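Long-range contacts in NAD-dependent epimerase/dehydratase (Veillonella parvula DSM 2008, PDB 3R6D), which probably binds NAD(P) through a Rossmann-type fold and may act as an NAD-dependent epimerase or dehydratase: residues A[22-26]-A[48-54]; A[59-63]-A[87-91]; A[101-105]-A[192-198]; A[175-180]-A[208-214]. One frame throughout, in Å; residues are numbered along the deposited sequence.

Contact 1 (A[22-26]-A[48-54]); sequences TATLL and IIDHERV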
loop_
_atom_site.group_PDB
_atom_site.type_symbol
_atom_site.label_atom_id
_atom_site.label_comp_id
_atom_site.label_asym_id
_atom_site.label_seq_id
_atom_site.Cartn_x
_atom_site.Cartn_y
_atom_site.Cartn_z
ATOM N N THR A 22 -8.996 1.366 -5.856
ATOM C CA THR A 22 -10.247 0.634 -6.098
ATOM C C THR A 22 -10.899 1.173 -7.380
ATOM O O THR A 22 -11.317 0.410 -8.243
ATOM C CB THR A 22 -11.188 0.777 -4.891
ATOM O OG1 THR A 22 -10.534 0.239 -3.736
ATOM C CG2 THR A 22 -12.488 0.002 -5.095
ATOM N N ALA A 23 -10.985 2.499 -7.497
ATOM C CA ALA A 23 -11.572 3.103 -8.688
ATOM C C ALA A 23 -10.829 2.706 -9.950
ATOM O O ALA A 23 -11.447 2.349 -10.957
ATOM C CB ALA A 23 -11.681 4.618 -8.554
ATOM N N THR A 24 -9.482 2.724 -9.929
ATOM C CA THR A 24 -8.742 2.353 -11.141
ATOM C C THR A 24 -8.941 0.896 -11.495
ATOM O O THR A 24 -8.972 0.561 -12.679
ATOM C CB THR A 24 -7.222 2.662 -11.082
ATOM O OG1 THR A 24 -6.480 1.565 -10.510
ATOM C CG2 THR A 24 -6.970 3.911 -10.363
ATOM N N LEU A 25 -9.025 0.027 -10.490
ATOM C CA LEU A 25 -9.238 -1.386 -10.791
ATOM C C LEU A 25 -10.643 -1.616 -11.355
ATOM O O LEU A 25 -10.831 -2.497 -12.185
ATOM C CB LEU A 25 -8.943 -2.257 -9.578
ATOM C CG LEU A 25 -7.485 -2.236 -9.074
ATOM C CD1 LEU A 25 -7.356 -3.110 -7.830
ATOM C CD2 LEU A 25 -6.477 -2.645 -10.145
ATOM N N LEU A 26 -11.630 -0.864 -10.887
ATOM C CA LEU A 26 -12.950 -1.016 -11.473
ATOM C C LEU A 26 -12.969 -0.525 -12.915
ATOM O O LEU A 26 -13.573 -1.180 -13.767
ATOM C CB LEU A 26 -13.996 -0.268 -10.636
ATOM C CG LEU A 26 -14.256 -0.866 -9.240
ATOM C CD1 LEU A 26 -15.103 0.068 -8.420
ATOM C CD2 LEU A 26 -14.899 -2.264 -9.394
ATOM N N ILE A 48 -18.246 3.568 -6.041
ATOM C CA ILE A 48 -17.508 2.358 -5.689
ATOM C C ILE A 48 -18.440 1.327 -5.009
ATOM O O ILE A 48 -18.525 0.170 -5.445
ATOM C CB ILE A 48 -16.316 2.733 -4.780
ATOM C CG1 ILE A 48 -15.290 3.580 -5.560
ATOM C CG2 ILE A 48 -15.652 1.467 -4.212
ATOM C CD1 ILE A 48 -14.035 3.962 -4.800
ATOM N N ILE A 49 -19.089 1.730 -3.914
ATOM C CA ILE A 49 -19.848 0.801 -3.089
ATOM C C ILE A 49 -20.986 0.160 -3.888
ATOM O O ILE A 49 -21.332 -1.010 -3.635
ATOM C CB ILE A 49 -20.321 1.504 -1.769
ATOM C CG1 ILE A 49 -19.094 1.880 -0.888
ATOM C CG2 ILE A 49 -21.415 0.684 -1.024
ATOM C CD1 ILE A 49 -18.299 0.709 -0.329
ATOM N N ASP A 50 -21.599 0.897 -4.828
ATOM C CA ASP A 50 -22.722 0.385 -5.606
ATOM C C ASP A 50 -22.271 -0.502 -6.768
ATOM O O ASP A 50 -23.120 -1.051 -7.473
ATOM C CB ASP A 50 -23.573 1.528 -6.184
ATOM C CG ASP A 50 -24.278 2.373 -5.129
ATOM O OD1 ASP A 50 -24.187 2.111 -3.890
ATOM O OD2 ASP A 50 -24.921 3.366 -5.574
ATOM N N HIS A 51 -20.967 -0.650 -6.993
ATOM C CA HIS A 51 -20.504 -1.375 -8.188
ATOM C C HIS A 51 -20.622 -2.890 -7.969
ATOM O O HIS A 51 -20.279 -3.400 -6.895
ATOM C CB HIS A 51 -19.032 -1.011 -8.462
ATOM C CG HIS A 51 -18.559 -1.432 -9.820
ATOM N ND1 HIS A 51 -18.402 -2.758 -10.197
ATOM C CD2 HIS A 51 -18.276 -0.689 -10.913
ATOM C CE1 HIS A 51 -18.009 -2.800 -11.463
ATOM N NE2 HIS A 51 -17.912 -1.555 -11.916
ATOM N N GLU A 52 -21.083 -3.601 -8.992
ATOM C CA GLU A 52 -21.300 -5.065 -8.878
ATOM C C GLU A 52 -20.026 -5.879 -8.548
ATOM O O GLU A 52 -20.129 -7.014 -8.020
ATOM C CB GLU A 52 -21.948 -5.626 -10.146
ATOM C CG GLU A 52 -21.111 -5.475 -11.379
ATOM C CD GLU A 52 -21.756 -6.060 -12.626
ATOM O OE1 GLU A 52 -22.910 -6.574 -12.552
ATOM O OE2 GLU A 52 -21.097 -6.014 -13.690
ATOM N N ARG A 53 -18.855 -5.342 -8.878
ATOM C CA ARG A 53 -17.615 -6.072 -8.603
ATOM C C ARG A 53 -17.008 -5.739 -7.239
ATOM O O ARG A 53 -15.899 -6.180 -6.931
ATOM C CB ARG A 53 -16.616 -5.890 -9.744
ATOM C CG ARG A 53 -16.912 -6.832 -10.912
ATOM C CD ARG A 53 -15.860 -6.742 -12.014
ATOM N NE ARG A 53 -15.895 -5.479 -12.767
ATOM C CZ ARG A 53 -14.924 -4.569 -12.892
ATOM N NH1 ARG A 53 -13.737 -4.673 -12.254
ATOM N NH2 ARG A 53 -15.155 -3.512 -13.666
ATOM N N VAL A 54 -17.730 -5.020 -6.382
ATOM C CA VAL A 54 -17.277 -4.655 -5.052
ATOM C C VAL A 54 -18.130 -5.348 -3.992
ATOM O O VAL A 54 -19.361 -5.278 -4.045
ATOM C CB VAL A 54 -17.351 -3.124 -4.844
ATOM C CG1 VAL A 54 -16.987 -2.733 -3.427
ATOM C CG2 VAL A 54 -16.410 -2.430 -5.848
#
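T22 opens the contact by setting its methyl CG2 against CG2 of I48, 3.6 Å away, the two side chains crossing at a slant. With CG2 anti to the backbone N (chi1 -60° for OG1), the methyl faces I48 while OG1 turns back to bond with the carbonyl of A18, four residues back. A23 adds a looser apolar touch, its CB lying near CD1 of I48. L25 contributes its carbonyl O, which sits 3.6 Å from NH1 of R53, at the edge of the guanidinium.

L26 carries most of the contact. Its CD2 lies over the centre of one face of the H51 ring, 3.7 Å from the centroid and 11° off the normal, a CH-pi contact; CD1 reaches CG2 of V54 at 3.8 Å. The carbonyl O of L26 takes a hydrogen bond from NH2 of R53 (2.8 Å, 162°), received on a lone pair in the carbonyl plane. The imidazole is also held at its edge, where ND1 accepts the backbone N-H of R53 (2.9 Å) inside the type I turn from H51 to V54. In place of H51, an alanine would probably open a gap beside CD2 of L26 and leave that N-H without its acceptor.

R53 also bonds through NH1 to the carbonyl of M31, so the guanidinium ties helix 22-28 to the loop before strand 33-37. T22, L26 and V54 all rest on that strand, placing the contact along one face of the largely parallel Rossmann sheet, between helix 22-28 and the turn leading into strand 54-58.

Contact 2 (A[59-63]-A[87-91]); sequences GSFQN and DMASI
The loop that leaves the carboxyl end of strand 54-58 meets helix 85-96 here, with the F61 ring and the Q62 amide turned to the helix side chains D87, S90 and I91. CD1 of I91 stands over the centre of one face of the F61 ring, 3.8 Å from the centroid and 13° off its normal, a CH-pi contact. At the ring edge, OD2 of D87 lies near the plane, 3.7 Å from CD2, the carboxylate being turned 62° against the ring. CB of S90 approaches the carbonyl O of F61.

The F61 ring also touches L11, as does I91, so the packing reaches strand 8-11 at the middle of the largely parallel sheet. In the Rossmann fold, loops at this end of the strands border the dinucleotide site.

Q62 bends at chi2, which brings its amide back across the carboxylate of D87, the two planes 24° apart. NE2 and OD1 are 2.5 Å apart, a very short and strongly bent approach that makes this direct bond doubtful. Water carries the pairing more convincingly: one molecule donates both to OE1 of Q62 and to OD2 of D87, the latter at 2.8 Å, while a second accepts from NE2 of Q62 at 2.7 Å and bonds to OG of S90. The loop is braced from within by a type I turn from S60 to N63 and by an ST turn, in which OG of S60 accepts the backbone N-H of Q62 at 2.9 Å.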
loop_
_atom_site.group_PDB
_atom_site.type_symbol
_atom_site.label_atom_id
_atom_site.label_comp_id
_atom_site.label_asym_id
_atom_site.label_seq_id
_atom_site.Cartn_x
_atom_site.Cartn_y
_atom_site.Cartn_z
ATOM N N GLY A 59 -15.494 -5.342 9.659
ATOM C CA GLY A 59 -14.629 -5.783 10.724
ATOM C C GLY A 59 -13.398 -4.922 10.884
ATOM O O GLY A 59 -13.175 -3.945 10.156
ATOM N N SER A 60 -12.630 -5.277 11.906
ATOM C CA SER A 60 -11.357 -4.632 12.206
ATOM C C SER A 60 -10.275 -5.679 12.181
ATOM O O SER A 60 -10.525 -6.895 12.062
ATOM C CB SER A 60 -11.421 -4.016 13.608
ATOM O OG SER A 60 -11.217 -5.059 14.577
ATOM N N PHE A 61 -9.027 -5.236 12.335
ATOM C CA PHE A 61 -7.937 -6.191 12.397
ATOM C C PHE A 61 -7.922 -7.032 13.673
ATOM O O PHE A 61 -7.159 -7.992 13.752
ATOM C CB PHE A 61 -6.564 -5.513 12.164
ATOM C CG PHE A 61 -6.443 -4.814 10.833
ATOM C CD1 PHE A 61 -6.897 -5.416 9.663
ATOM C CD2 PHE A 61 -5.867 -3.546 10.760
ATOM C CE1 PHE A 61 -6.787 -4.769 8.445
ATOM C CE2 PHE A 61 -5.767 -2.875 9.545
ATOM C CZ PHE A 61 -6.217 -3.504 8.379
ATOM N N GLN A 62 -8.784 -6.693 14.634
ATOM C CA GLN A 62 -8.915 -7.462 15.893
ATOM C C GLN A 62 -10.085 -8.439 15.847
ATOM O O GLN A 62 -10.445 -9.013 16.879
ATOM C CB GLN A 62 -9.024 -6.523 17.101
ATOM C CG GLN A 62 -7.707 -5.848 17.437
ATOM C CD GLN A 62 -7.377 -4.724 16.466
ATOM O OE1 GLN A 62 -8.169 -3.800 16.275
ATOM N NE2 GLN A 62 -6.220 -4.809 15.842
ATOM N N ASN A 63 -10.674 -8.635 14.665
ATOM C CA ASN A 63 -11.734 -9.630 14.476
ATOM C C ASN A 63 -11.212 -10.735 13.554
ATOM O O ASN A 63 -11.428 -10.659 12.312
ATOM C CB ASN A 63 -12.979 -9.027 13.849
ATOM C CG ASN A 63 -13.562 -7.857 14.627
ATOM O OD1 ASN A 63 -13.870 -6.842 14.019
ATOM N ND2 ASN A 63 -13.762 -8.003 15.938
ATOM N N ASP A 87 -1.207 -5.136 14.461
ATOM C CA ASP A 87 -2.157 -5.255 13.329
ATOM C C ASP A 87 -1.530 -5.998 12.167
ATOM O O ASP A 87 -2.138 -6.852 11.560
ATOM C CB ASP A 87 -2.719 -3.927 12.854
ATOM C CG ASP A 87 -3.694 -3.320 13.840
ATOM O OD1 ASP A 87 -4.128 -4.016 14.792
ATOM O OD2 ASP A 87 -4.044 -2.145 13.631
HETATM N N MSE A 88 -0.269 -5.700 11.880
HETATM C CA MSE A 88 0.405 -6.411 10.811
HETATM C C MSE A 88 0.529 -7.883 11.146
HETATM O O MSE A 88 0.339 -8.736 10.293
HETATM C CB MSE A 88 1.791 -5.811 10.574
HETATM C CG MSE A 88 2.477 -6.181 9.256
HETATM SE SE MSE A 88 1.658 -5.414 7.628
HETATM C CE MSE A 88 1.230 -7.100 7.391
ATOM N N ALA A 89 0.800 -8.195 12.418
ATOM C CA ALA A 89 0.892 -9.592 12.812
ATOM C C ALA A 89 -0.452 -10.299 12.647
ATOM O O ALA A 89 -0.503 -11.460 12.217
ATOM C CB ALA A 89 1.412 -9.728 14.259
ATOM N N SER A 90 -1.525 -9.604 13.004
ATOM C CA SER A 90 -2.862 -10.196 12.833
ATOM C C SER A 90 -3.184 -10.451 11.355
ATOM O O SER A 90 -3.790 -11.481 11.026
ATOM C CB SER A 90 -3.919 -9.314 13.451
ATOM O OG SER A 90 -3.755 -9.284 14.855
ATOM N N ILE A 91 -2.782 -9.522 10.476
ATOM C CA ILE A 91 -2.978 -9.668 9.036
ATOM C C ILE A 91 -2.152 -10.856 8.526
ATOM O O ILE A 91 -2.655 -11.707 7.828
ATOM C CB ILE A 91 -2.603 -8.366 8.302
ATOM C CG1 ILE A 91 -3.638 -7.289 8.656
ATOM C CG2 ILE A 91 -2.533 -8.608 6.785
ATOM C CD1 ILE A 91 -3.198 -5.905 8.266
HETATM O O HOH W 1 -6.684 -1.929 14.403
HETATM O O HOH W 2 -4.336 -6.722 16.140
#

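Contact 3 (A[101-105]-A[192-198]); sequences RRVIG and ILHAADE
R102 reaches from its strand toward E198 and I192. From CB, CG stands anti to the backbone N (chi1 -170°) and the chain then bends at chi2 (80°), which leads CD past the carboxylate of E198, 3.7 Å from OE2. NE makes the direct charge contact, a long salt bridge and hydrogen bond to OE1 of E198 at 3.3 Å. It is not a flat, paired carboxylate-guanidinium contact: the two planes stand 88° apart, and NE meets OE1 from above the carboxylate plane. Beyond CZ, NH2 lies 3.8 Å from CG2 of I192 and bonds to a water at the guanidinium edge. That water lies 2.7 Å from OE1 of E198 and 2.9 Å from the carbonyl O of I192, within hydrogen-bonding distance of both. NH1 turns to the carbonyl of N148, and NH2 also bonds to T150 OG1, so the cation is gripped by strand 148-158. OE1 of E198 has a further partner in the hydroxyl of Y5.

Strand 102-108 is an inner strand of the largely parallel Rossmann sheet, between strands 76-79 and 148-158, and helix 182-193 packs across one face of it. R102 and I104 both point from this strand toward residues 192-198. CD1 of I104 reaches both I192 and L193, 4.0 Å from CG2 of I192 and 3.9 Å from CD2 of L193. The I104 and I192 chains run past each other in opposite directions, whereas I104 crosses L193 at a slant. I192 rests in addition on L152, and L193 on V76, so I192 and L193 together span three adjacent strands.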
loop_
_atom_site.group_PDB
_atom_site.type_symbol
_atom_site.label_atom_id
_atom_site.label_comp_id
_atom_site.label_asym_id
_atom_site.label_seq_id
_atom_site.Cartn_x
_atom_site.Cartn_y
_atom_site.Cartn_z
ATOM N N ARG A 101 -0.725 -15.985 -0.272
ATOM C CA ARG A 101 0.717 -15.724 -0.373
ATOM C C ARG A 101 1.070 -14.283 -0.745
ATOM O O ARG A 101 2.053 -13.722 -0.215
ATOM C CB ARG A 101 1.350 -16.674 -1.399
ATOM C CG ARG A 101 0.974 -18.127 -1.180
ATOM C CD ARG A 101 1.548 -18.639 0.119
ATOM N NE ARG A 101 3.004 -18.604 0.066
ATOM C CZ ARG A 101 3.791 -18.200 1.063
ATOM N NH1 ARG A 101 3.285 -17.798 2.218
ATOM N NH2 ARG A 101 5.090 -18.195 0.895
ATOM N N ARG A 102 0.289 -13.683 -1.646
ATOM C CA ARG A 102 0.704 -12.402 -2.283
ATOM C C ARG A 102 0.144 -11.185 -1.566
ATOM O O ARG A 102 -1.088 -11.069 -1.407
ATOM C CB ARG A 102 0.279 -12.392 -3.744
ATOM C CG ARG A 102 0.856 -11.231 -4.540
ATOM C CD ARG A 102 2.287 -11.514 -4.960
ATOM N NE ARG A 102 2.831 -10.367 -5.715
ATOM C CZ ARG A 102 3.465 -9.304 -5.197
ATOM N NH1 ARG A 102 3.774 -9.241 -3.897
ATOM N NH2 ARG A 102 3.789 -8.302 -6.002
ATOM N N VAL A 103 1.038 -10.307 -1.102
ATOM C CA VAL A 103 0.594 -9.110 -0.371
ATOM C C VAL A 103 1.398 -7.906 -0.853
ATOM O O VAL A 103 2.620 -7.984 -0.991
ATOM C CB VAL A 103 0.613 -9.357 1.178
ATOM C CG1 VAL A 103 1.993 -9.679 1.699
ATOM C CG2 VAL A 103 -0.032 -8.202 1.915
ATOM N N ILE A 104 0.708 -6.791 -1.125
ATOM C CA ILE A 104 1.350 -5.521 -1.441
ATOM C C ILE A 104 0.936 -4.547 -0.347
ATOM O O ILE A 104 -0.260 -4.381 -0.103
ATOM C CB ILE A 104 0.894 -5.006 -2.833
ATOM C CG1 ILE A 104 1.331 -5.974 -3.932
ATOM C CG2 ILE A 104 1.453 -3.601 -3.082
ATOM C CD1 ILE A 104 0.616 -5.776 -5.258
ATOM N N GLY A 105 1.901 -3.907 0.307
ATOM C CA GLY A 105 1.602 -3.029 1.429
ATOM C C GLY A 105 2.303 -1.691 1.298
ATOM O O GLY A 105 3.398 -1.610 0.731
ATOM N N ILE A 192 2.337 -3.064 -11.145
ATOM C CA ILE A 192 2.796 -4.271 -10.475
ATOM C C ILE A 192 1.815 -5.427 -10.661
ATOM O O ILE A 192 2.207 -6.592 -10.870
ATOM C CB ILE A 192 3.073 -3.951 -9.003
ATOM C CG1 ILE A 192 4.291 -3.033 -8.907
ATOM C CG2 ILE A 192 3.291 -5.215 -8.192
ATOM C CD1 ILE A 192 4.509 -2.415 -7.539
ATOM N N LEU A 193 0.518 -5.115 -10.557
ATOM C CA LEU A 193 -0.532 -6.125 -10.717
ATOM C C LEU A 193 -0.667 -6.671 -12.142
ATOM O O LEU A 193 -1.332 -7.670 -12.354
ATOM C CB LEU A 193 -1.878 -5.567 -10.252
ATOM C CG LEU A 193 -2.015 -5.325 -8.738
ATOM C CD1 LEU A 193 -3.207 -4.422 -8.432
ATOM C CD2 LEU A 193 -2.075 -6.652 -7.977
ATOM N N HIS A 194 -0.050 -5.989 -13.092
ATOM C CA HIS A 194 -0.037 -6.407 -14.490
ATOM C C HIS A 194 1.298 -6.991 -14.938
ATOM O O HIS A 194 1.441 -7.327 -16.118
ATOM C CB HIS A 194 -0.458 -5.236 -15.382
ATOM C CG HIS A 194 -1.917 -4.934 -15.294
ATOM N ND1 HIS A 194 -2.476 -4.273 -14.211
ATOM C CD2 HIS A 194 -2.935 -5.193 -16.154
ATOM C CE1 HIS A 194 -3.786 -4.158 -14.413
ATOM N NE2 HIS A 194 -4.085 -4.698 -15.585
ATOM N N ALA A 195 2.265 -7.129 -14.040
ATOM C CA ALA A 195 3.630 -7.543 -14.407
ATOM C C ALA A 195 3.726 -9.069 -14.535
ATOM O O ALA A 195 3.703 -9.783 -13.538
ATOM C CB ALA A 195 4.612 -7.043 -13.331
ATOM N N ALA A 196 3.888 -9.595 -15.746
ATOM C CA ALA A 196 4.034 -11.061 -15.889
ATOM C C ALA A 196 5.246 -11.595 -15.112
ATOM O O ALA A 196 5.168 -12.663 -14.433
ATOM C CB ALA A 196 4.130 -11.443 -17.360
ATOM N N ASP A 197 6.368 -10.887 -15.232
ATOM C CA ASP A 197 7.532 -11.193 -14.439
ATOM C C ASP A 197 7.501 -10.308 -13.205
ATOM O O ASP A 197 7.828 -9.135 -13.245
ATOM C CB ASP A 197 8.803 -10.979 -15.254
ATOM C CG ASP A 197 10.082 -11.321 -14.470
ATOM O OD1 ASP A 197 9.966 -11.702 -13.275
ATOM O OD2 ASP A 197 11.194 -11.169 -15.026
ATOM N N GLU A 198 7.124 -10.915 -12.094
ATOM C CA GLU A 198 7.003 -10.178 -10.839
ATOM C C GLU A 198 8.195 -10.400 -9.912
ATOM O O GLU A 198 8.150 -10.021 -8.735
ATOM C CB GLU A 198 5.643 -10.414 -10.140
ATOM C CG GLU A 198 5.426 -11.809 -9.564
ATOM C CD GLU A 198 4.150 -11.949 -8.716
ATOM O OE1 GLU A 198 3.201 -11.127 -8.860
ATOM O OE2 GLU A 198 4.086 -12.934 -7.924
HETATM O O HOH W 3 2.846 -8.441 -8.719
#

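Contact 4 (A[175-180]-A[208-214]); sequences FNDAQV and VGEPGTH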
loop_
_atom_site.group_PDB
_atom_site.type_symbol
_atom_site.label_atom_id
_atom_site.label_comp_id
_atom_site.label_asym_id
_atom_site.label_seq_id
_atom_site.Cartn_x
_atom_site.Cartn_y
_atom_site.Cartn_z
ATOM N N PHE A 175 17.289 7.605 -1.981
ATOM C CA PHE A 175 15.907 8.012 -2.274
ATOM C C PHE A 175 15.859 9.527 -2.071
ATOM O O PHE A 175 15.739 10.015 -0.945
ATOM C CB PHE A 175 14.959 7.292 -1.305
ATOM C CG PHE A 175 13.485 7.350 -1.672
ATOM C CD1 PHE A 175 12.681 6.263 -1.399
ATOM C CD2 PHE A 175 12.852 8.508 -2.119
ATOM C CE1 PHE A 175 11.346 6.270 -1.670
ATOM C CE2 PHE A 175 11.481 8.497 -2.404
ATOM C CZ PHE A 175 10.736 7.340 -2.176
ATOM N N ASN A 176 15.979 10.268 -3.170
ATOM C CA ASN A 176 16.097 11.714 -3.075
ATOM C C ASN A 176 14.805 12.466 -3.376
ATOM O O ASN A 176 14.750 13.699 -3.215
ATOM C CB ASN A 176 17.228 12.172 -3.994
ATOM C CG ASN A 176 18.580 11.648 -3.544
ATOM O OD1 ASN A 176 19.397 11.153 -4.347
ATOM N ND2 ASN A 176 18.822 11.747 -2.281
ATOM N N ASP A 177 13.763 11.755 -3.782
ATOM C CA ASP A 177 12.501 12.412 -4.138
ATOM C C ASP A 177 11.709 12.782 -2.887
ATOM O O ASP A 177 11.380 11.893 -2.072
ATOM C CB ASP A 177 11.642 11.501 -5.026
ATOM C CG ASP A 177 12.285 11.176 -6.343
ATOM O OD1 ASP A 177 13.197 11.911 -6.826
ATOM O OD2 ASP A 177 11.873 10.124 -6.934
ATOM N N ALA A 178 11.352 14.067 -2.765
ATOM C CA ALA A 178 10.697 14.595 -1.580
ATOM C C ALA A 178 9.190 14.434 -1.613
ATOM O O ALA A 178 8.527 14.708 -0.599
ATOM C CB ALA A 178 11.056 16.058 -1.378
ATOM N N GLN A 179 8.629 13.983 -2.750
ATOM C CA GLN A 179 7.178 13.882 -2.858
ATOM C C GLN A 179 6.791 12.914 -3.945
ATOM O O GLN A 179 7.610 12.572 -4.808
ATOM C CB GLN A 179 6.555 15.248 -3.158
ATOM C CG GLN A 179 6.984 15.762 -4.536
ATOM C CD GLN A 179 6.640 17.209 -4.748
ATOM O OE1 GLN A 179 6.639 17.996 -3.799
ATOM N NE2 GLN A 179 6.316 17.580 -5.990
ATOM N N VAL A 180 5.524 12.497 -3.914
ATOM C CA VAL A 180 4.943 11.696 -4.984
ATOM C C VAL A 180 3.419 11.850 -4.852
ATOM O O VAL A 180 2.882 11.951 -3.748
ATOM C CB VAL A 180 5.407 10.211 -4.906
ATOM C CG1 VAL A 180 4.842 9.526 -3.676
ATOM C CG2 VAL A 180 5.002 9.442 -6.167
ATOM N N VAL A 208 8.832 4.581 -4.015
ATOM C CA VAL A 208 8.050 5.164 -5.112
ATOM C C VAL A 208 8.119 6.682 -4.936
ATOM O O VAL A 208 7.678 7.205 -3.907
ATOM C CB VAL A 208 6.579 4.674 -5.114
ATOM C CG1 VAL A 208 5.905 5.150 -6.390
ATOM C CG2 VAL A 208 6.480 3.156 -5.056
ATOM N N GLY A 209 8.659 7.361 -5.959
ATOM C CA GLY A 209 8.854 8.797 -5.852
ATOM C C GLY A 209 8.576 9.493 -7.167
ATOM O O GLY A 209 8.625 8.858 -8.233
ATOM N N GLU A 210 8.326 10.805 -7.102
ATOM C CA GLU A 210 8.154 11.624 -8.303
ATOM C C GLU A 210 9.527 12.061 -8.816
ATOM O O GLU A 210 10.272 12.740 -8.108
ATOM C CB GLU A 210 7.317 12.843 -7.961
ATOM C CG GLU A 210 7.106 13.815 -9.145
ATOM C CD GLU A 210 6.298 15.028 -8.766
ATOM O OE1 GLU A 210 5.548 15.003 -7.790
ATOM O OE2 GLU A 210 6.402 16.030 -9.487
ATOM N N PRO A 211 9.861 11.689 -10.067
ATOM C CA PRO A 211 11.151 12.116 -10.597
ATOM C C PRO A 211 11.292 13.643 -10.554
ATOM O O PRO A 211 10.321 14.351 -10.764
ATOM C CB PRO A 211 11.118 11.631 -12.037
ATOM C CG PRO A 211 10.174 10.426 -12.021
ATOM C CD PRO A 211 9.112 10.835 -11.018
ATOM N N GLY A 212 12.487 14.136 -10.263
ATOM C CA GLY A 212 12.738 15.580 -10.348
ATOM C C GLY A 212 12.320 16.357 -9.120
ATOM O O GLY A 212 12.093 17.588 -9.215
ATOM N N THR A 213 12.237 15.672 -7.964
ATOM C CA THR A 213 11.827 16.354 -6.749
ATOM C C THR A 213 12.896 16.242 -5.657
ATOM O O THR A 213 12.565 16.003 -4.480
ATOM C CB THR A 213 10.456 15.835 -6.257
ATOM O OG1 THR A 213 10.531 14.440 -5.962
ATOM C CG2 THR A 213 9.394 16.060 -7.328
ATOM N N HIS A 214 14.161 16.494 -6.022
ATOM C CA HIS A 214 15.256 16.371 -5.056
ATOM C C HIS A 214 15.328 17.646 -4.224
ATOM O O HIS A 214 16.192 18.498 -4.417
ATOM C CB HIS A 214 16.591 16.117 -5.774
ATOM C CG HIS A 214 16.652 14.812 -6.523
ATOM N ND1 HIS A 214 17.812 14.365 -7.107
ATOM C CD2 HIS A 214 15.719 13.859 -6.767
ATOM C CE1 HIS A 214 17.597 13.202 -7.684
ATOM N NE2 HIS A 214 16.334 12.880 -7.506
HETATM O O HOH W 4 15.579 10.153 -8.187
HETATM O O HOH W 5 14.524 12.131 -9.497
#
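Q179 leaves its backbone with CG between N and the carbonyl carbon (chi1 65°), whereas E210 keeps CG anti to its N (chi1 178°); both chains extend side by side in the same direction. NE2 of Q179 thereby donates to OE1 of E210 (3.2 Å), approaching from above the carboxylate plane. OE1 of E210 is shared with the hydroxyl of Y158, while OE1 of Q179 accepts from the backbone of S219. A leucine in place of Q179 would probably leave OE1 of E210 short of one donor and the S219 amide without its acceptor.

Two backbone bonds join the segments, E210 N to Q179 O (3.0 Å) and A178 N to T213 O (2.9 Å). The hydroxyl of T213 closes back on E210 O (2.7 Å) across a type II turn. CB of N176 lies over one face of the H214 ring, 3.6 Å from its centroid, and OD1 of D177 is at that ring's edge. G209 leaves room for D177: a CB there would clash with OD2.

V180 pairs with W156 and V208 with R153, so strands 179-181 and 204-209 both flank strand 148-158, and the turn after 204-209 docks on the residues leading into 179-181.

How the contacts relate
The four contacts are spread over one Rossmann-type sheet and its covering helices. Only contacts 1 and 3 touch: CD2 of L25 packs on CD1 of L193 at 4.1 Å, joining helix 22-28 to helix 182-193, although their centres lie 20 Å apart. Contacts 2 and 3 follow each other through helix 85-96 and strand 102-108, with nearest atoms about 5 Å apart. Contacts 3 and 4 interleave along the chain, helix 182-193 following strand 179-181 and preceding strand 204-209, with nearest atoms about 6 Å apart. Contacts 2 and 4 sit on opposite sides of the chain's centre, centres 32 Å apart. Contact 2 lies at the carboxyl end of the strands, where Rossmann folds usually bind dinucleotides.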